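Local coordinates for breast cancer anti-estrogen resistance protein 1 (Mus musculus, PDB 5W93) that acts as a docking protein coordinating tyrosine kinase-based signalling in cell adhesion, its C-terminal four-helix domain binding the paxillin LD1 peptide, at residues Y82-I93 against R116-F127. The protein carries 2 engineered substitutions. Sequence-based numbering, arbitrary orientation.
Engineered in segment 82-93: S87 (natural residue Cys).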
loop_
_atom_site.group_PDB
_atom_site.type_symbol
_atom_site.label_atom_id
_atom_site.label_comp_id
_atom_site.label_asym_id
_atom_site.label_seq_id
_atom_site.Cartn_x
_atom_site.Cartn_y
_atom_site.Cartn_z
ATOM N N TYR A 82 -6.070 -2.019 -9.224
ATOM C CA TYR A 82 -5.594 -1.938 -7.848
ATOM C C TYR A 82 -4.108 -1.620 -7.791
ATOM O O TYR A 82 -3.687 -0.867 -6.926
ATOM C CB TYR A 82 -5.928 -3.230 -7.057
ATOM C CG TYR A 82 -7.382 -3.200 -6.652
ATOM C CD1 TYR A 82 -7.813 -2.360 -5.620
ATOM C CD2 TYR A 82 -8.338 -3.927 -7.351
ATOM C CE1 TYR A 82 -9.151 -2.265 -5.281
ATOM C CE2 TYR A 82 -9.691 -3.835 -7.015
ATOM C CZ TYR A 82 -10.084 -3.005 -5.976
ATOM O OH TYR A 82 -11.414 -2.906 -5.631
ATOM N N SER A 83 -3.313 -2.151 -8.714
ATOM C CA SER A 83 -1.903 -1.761 -8.737
ATOM C C SER A 83 -1.739 -0.249 -8.949
ATOM O O SER A 83 -0.946 0.392 -8.254
ATOM C CB SER A 83 -1.134 -2.530 -9.826
ATOM O OG SER A 83 -1.124 -3.929 -9.547
ATOM N N ASN A 84 -2.471 0.315 -9.910
ATOM C CA ASN A 84 -2.450 1.763 -10.134
ATOM C C ASN A 84 -2.974 2.571 -8.938
ATOM O O ASN A 84 -2.385 3.572 -8.555
ATOM C CB ASN A 84 -3.265 2.126 -11.369
ATOM C CG ASN A 84 -2.521 1.856 -12.677
ATOM O OD1 ASN A 84 -1.299 1.678 -12.696
ATOM N ND2 ASN A 84 -3.261 1.841 -13.777
ATOM N N LEU A 85 -4.091 2.132 -8.367
ATOM C CA LEU A 85 -4.679 2.806 -7.214
ATOM C C LEU A 85 -3.713 2.815 -6.022
ATOM O O LEU A 85 -3.459 3.875 -5.428
ATOM C CB LEU A 85 -6.003 2.150 -6.817
ATOM C CG LEU A 85 -6.638 2.741 -5.549
ATOM C CD1 LEU A 85 -7.053 4.200 -5.786
ATOM C CD2 LEU A 85 -7.807 1.893 -5.047
ATOM N N LEU A 86 -3.159 1.650 -5.686
ATOM C CA LEU A 86 -2.203 1.570 -4.580
ATOM C C LEU A 86 -0.955 2.424 -4.866
ATOM O O LEU A 86 -0.429 3.072 -3.968
ATOM C CB LEU A 86 -1.805 0.105 -4.291
ATOM C CG LEU A 86 -2.975 -0.824 -3.908
ATOM C CD1 LEU A 86 -2.537 -2.264 -3.635
ATOM C CD2 LEU A 86 -3.790 -0.290 -2.741
ATOM N N SER A 87 -0.487 2.427 -6.109
ATOM C CA SER A 87 0.674 3.252 -6.464
ATOM C C SER A 87 0.377 4.736 -6.284
ATOM O O SER A 87 1.219 5.494 -5.803
ATOM C CB SER A 87 1.124 2.979 -7.901
ATOM O OG SER A 87 1.642 1.662 -8.001
ATOM N N ASP A 88 -0.820 5.139 -6.684
ATOM C CA ASP A 88 -1.268 6.521 -6.495
ATOM C C ASP A 88 -1.289 6.903 -5.011
ATOM O O ASP A 88 -0.832 7.982 -4.624
ATOM C CB ASP A 88 -2.650 6.715 -7.106
ATOM C CG ASP A 88 -2.595 6.956 -8.599
ATOM O OD1 ASP A 88 -1.494 6.824 -9.173
ATOM O OD2 ASP A 88 -3.644 7.279 -9.200
ATOM N N LEU A 89 -1.818 6.010 -4.182
ATOM C CA LEU A 89 -1.889 6.252 -2.746
ATOM C C LEU A 89 -0.501 6.300 -2.077
ATOM O O LEU A 89 -0.280 7.093 -1.152
ATOM C CB LEU A 89 -2.759 5.198 -2.081
ATOM C CG LEU A 89 -4.242 5.185 -2.468
ATOM C CD1 LEU A 89 -4.935 3.973 -1.852
ATOM C CD2 LEU A 89 -4.930 6.479 -2.048
ATOM N N LEU A 90 0.433 5.473 -2.543
ATOM C CA LEU A 90 1.808 5.554 -2.044
ATOM C C LEU A 90 2.416 6.933 -2.316
ATOM O O LEU A 90 3.092 7.475 -1.447
ATOM C CB LEU A 90 2.698 4.458 -2.646
ATOM C CG LEU A 90 2.343 3.008 -2.269
ATOM C CD1 LEU A 90 3.466 2.041 -2.632
ATOM C CD2 LEU A 90 2.019 2.904 -0.795
ATOM N N ARG A 91 2.188 7.495 -3.505
ATOM C CA ARG A 91 2.683 8.850 -3.791
ATOM C C ARG A 91 1.997 9.876 -2.893
ATOM O O ARG A 91 2.630 10.832 -2.434
ATOM C CB ARG A 91 2.481 9.221 -5.266
ATOM C CG ARG A 91 3.408 8.481 -6.209
ATOM C CD ARG A 91 3.277 8.980 -7.643
ATOM N NE ARG A 91 2.004 8.610 -8.252
ATOM C CZ ARG A 91 1.834 7.542 -9.027
ATOM N NH1 ARG A 91 2.861 6.744 -9.282
ATOM N NH2 ARG A 91 0.642 7.269 -9.548
ATOM N N GLY A 92 0.707 9.674 -2.651
ATOM C CA GLY A 92 -0.053 10.511 -1.743
ATOM C C GLY A 92 0.507 10.466 -0.327
ATOM O O GLY A 92 0.558 11.489 0.371
ATOM N N ILE A 93 0.914 9.283 0.116
ATOM C CA ILE A 93 1.532 9.145 1.427
ATOM C C ILE A 93 2.907 9.843 1.472
ATOM O O ILE A 93 3.224 10.504 2.465
ATOM C CB ILE A 93 1.660 7.669 1.816
ATOM C CG1 ILE A 93 0.251 7.085 2.009
ATOM C CG2 ILE A 93 2.474 7.512 3.096
ATOM C CD1 ILE A 93 0.208 5.610 2.105
ATOM N N ARG A 116 -4.630 9.426 4.203
ATOM C CA ARG A 116 -4.089 8.691 3.055
ATOM C C ARG A 116 -3.698 7.298 3.482
ATOM O O ARG A 116 -3.907 6.351 2.740
ATOM C CB ARG A 116 -2.867 9.367 2.428
ATOM C CG ARG A 116 -3.102 10.770 1.930
ATOM C CD ARG A 116 -4.120 10.854 0.791
ATOM N NE ARG A 116 -4.452 12.264 0.600
ATOM C CZ ARG A 116 -3.819 13.087 -0.234
ATOM N NH1 ARG A 116 -2.839 12.645 -1.016
ATOM N NH2 ARG A 116 -4.188 14.356 -0.303
ATOM N N VAL A 117 -3.109 7.172 4.666
ATOM C CA VAL A 117 -2.709 5.850 5.151
ATOM C C VAL A 117 -3.938 4.989 5.431
ATOM O O VAL A 117 -3.949 3.807 5.083
ATOM C CB VAL A 117 -1.818 5.949 6.397
ATOM C CG1 VAL A 117 -1.569 4.561 6.995
ATOM C CG2 VAL A 117 -0.483 6.645 6.031
ATOM N N LYS A 118 -4.983 5.577 6.021
ATOM C CA LYS A 118 -6.248 4.839 6.218
ATOM C C LYS A 118 -6.823 4.343 4.888
ATOM O O LYS A 118 -7.254 3.193 4.771
ATOM C CB LYS A 118 -7.314 5.706 6.905
ATOM C CG LYS A 118 -7.170 5.926 8.395
ATOM C CD LYS A 118 -8.438 6.624 8.928
ATOM C CE LYS A 118 -8.213 7.296 10.281
ATOM N NZ LYS A 118 -9.091 8.505 10.446
ATOM N N GLU A 119 -6.840 5.223 3.896
ATOM C CA GLU A 119 -7.341 4.874 2.570
ATOM C C GLU A 119 -6.520 3.754 1.942
ATOM O O GLU A 119 -7.067 2.862 1.286
ATOM C CB GLU A 119 -7.332 6.097 1.652
ATOM C CG GLU A 119 -7.833 5.782 0.248
ATOM C CD GLU A 119 -7.984 7.020 -0.621
ATOM O OE1 GLU A 119 -7.515 8.110 -0.204
ATOM O OE2 GLU A 119 -8.555 6.894 -1.727
ATOM N N LEU A 120 -5.207 3.797 2.156
ATOM C CA LEU A 120 -4.334 2.704 1.717
ATOM C C LEU A 120 -4.698 1.387 2.386
ATOM O O LEU A 120 -4.824 0.363 1.706
ATOM C CB LEU A 120 -2.862 3.033 1.987
ATOM C CG LEU A 120 -1.888 1.912 1.580
ATOM C CD1 LEU A 120 -1.760 1.802 0.066
ATOM C CD2 LEU A 120 -0.516 2.111 2.223
ATOM N N GLY A 121 -4.865 1.398 3.706
ATOM C CA GLY A 121 -5.304 0.205 4.421
ATOM C C GLY A 121 -6.585 -0.416 3.873
ATOM O O GLY A 121 -6.674 -1.630 3.629
ATOM N N HIS A 122 -7.592 0.426 3.676
ATOM C CA HIS A 122 -8.852 -0.006 3.101
ATOM C C HIS A 122 -8.685 -0.568 1.686
ATOM O O HIS A 122 -9.244 -1.617 1.355
ATOM C CB HIS A 122 -9.836 1.171 3.094
ATOM C CG HIS A 122 -10.767 1.177 1.932
ATOM N ND1 HIS A 122 -11.903 0.385 1.877
ATOM C CD2 HIS A 122 -10.756 1.884 0.774
ATOM C CE1 HIS A 122 -12.539 0.610 0.747
ATOM N NE2 HIS A 122 -11.862 1.517 0.056
ATOM N N SER A 123 -7.920 0.131 0.852
ATOM C CA SER A 123 -7.803 -0.253 -0.550
ATOM C C SER A 123 -7.018 -1.556 -0.704
ATOM O O SER A 123 -7.292 -2.344 -1.610
ATOM C CB SER A 123 -7.140 0.864 -1.364
ATOM O OG SER A 123 -7.972 2.011 -1.446
ATOM N N THR A 124 -6.049 -1.794 0.179
ATOM C CA THR A 124 -5.274 -3.040 0.117
ATOM C C THR A 124 -6.107 -4.246 0.575
ATOM O O THR A 124 -5.996 -5.343 0.022
ATOM C CB THR A 124 -3.974 -2.957 0.965
ATOM O OG1 THR A 124 -4.291 -2.692 2.338
ATOM C CG2 THR A 124 -3.023 -1.867 0.417
ATOM N N GLN A 125 -6.935 -4.035 1.586
ATOM C CA GLN A 125 -7.866 -5.069 2.027
ATOM C C GLN A 125 -8.848 -5.413 0.921
ATOM O O GLN A 125 -9.204 -6.570 0.727
ATOM C CB GLN A 125 -8.636 -4.623 3.270
ATOM C CG GLN A 125 -7.797 -4.571 4.521
ATOM C CD GLN A 125 -7.282 -5.939 4.918
ATOM O OE1 GLN A 125 -7.975 -6.957 4.759
ATOM N NE2 GLN A 125 -6.063 -5.978 5.432
ATOM N N GLN A 126 -9.283 -4.379 0.204
ATOM C CA GLN A 126 -10.205 -4.536 -0.902
ATOM C C GLN A 126 -9.551 -5.295 -2.061
ATOM O O GLN A 126 -10.169 -6.176 -2.661
ATOM C CB GLN A 126 -10.684 -3.163 -1.351
ATOM C CG GLN A 126 -11.818 -3.187 -2.297
ATOM C CD GLN A 126 -12.484 -1.855 -2.346
ATOM O OE1 GLN A 126 -12.059 -0.976 -3.086
ATOM N NE2 GLN A 126 -13.519 -1.679 -1.533
ATOM N N PHE A 127 -8.295 -4.954 -2.359
ATOM C CA PHE A 127 -7.501 -5.681 -3.352
ATOM C C PHE A 127 -7.466 -7.178 -3.029
ATOM O O PHE A 127 -7.742 -8.015 -3.883
ATOM C CB PHE A 127 -6.076 -5.121 -3.403
ATOM C CG PHE A 127 -5.153 -5.847 -4.363
ATOM C CD1 PHE A 127 -5.605 -6.291 -5.603
ATOM C CD2 PHE A 127 -3.815 -6.063 -4.022
ATOM C CE1 PHE A 127 -4.740 -6.943 -6.490
ATOM C CE2 PHE A 127 -2.939 -6.713 -4.899
ATOM C CZ PHE A 127 -3.405 -7.154 -6.138
#
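L120 and L86 interlock at the apolar centre as knobs into holes, joining the antiparallel helices 73-102 and 107-135 of the four-helix bundle that forms this FAT-like C-terminal domain. The local axes come within 9.3 Å at a crossing angle of -160°. L120 sits among L86, L89, L90 and I93; its CG lies anti to the backbone N (chi1 179°), and within this hole CD2 meets I93 CD1 at 3.6 Å while CD1 faces CD2 of L86 and CB of L89. In return, L86 enters the hole formed by L120, S123, T124 and F127, with its CD2 3.6 Å from T124 CG2. Behind this layer, V52 and A56 of helix 42-69 pack on L120, while L25 and F32 of helix 5-37 pack on T124 and V117. L90 reaches both methyls of L120 with CD2 and also packs on an apolar side chain of the bound peptide, linking this core to the paxillin-binding surface.

Toward the 82/127 end, the Y82 and F127 rings are nearly parallel but slid apart, with little overlap. Instead, F127 CA makes a CH-pi contact over one face of the Y82 ring, 4.1 Å from its centroid, and Y82 CB meets F127 CD1 at 3.4 Å. Back toward the middle, S123 OG touches both L85 CD2 and L89 CD1, which lie roughly at right angles as seen from OG, and donates to E119 O at 3.0 Å, a carbonyl that also accepts from S123 N on the opposite face of its plane. L89 CD2 packs against the carboxylate carbon of E119. At the outer margin, the extended Q126 side chain crosses Y82 at about a right angle, and its OE1 lies at the edge of the phenol ring, in its plane, 3.3 Å from Y82 OH.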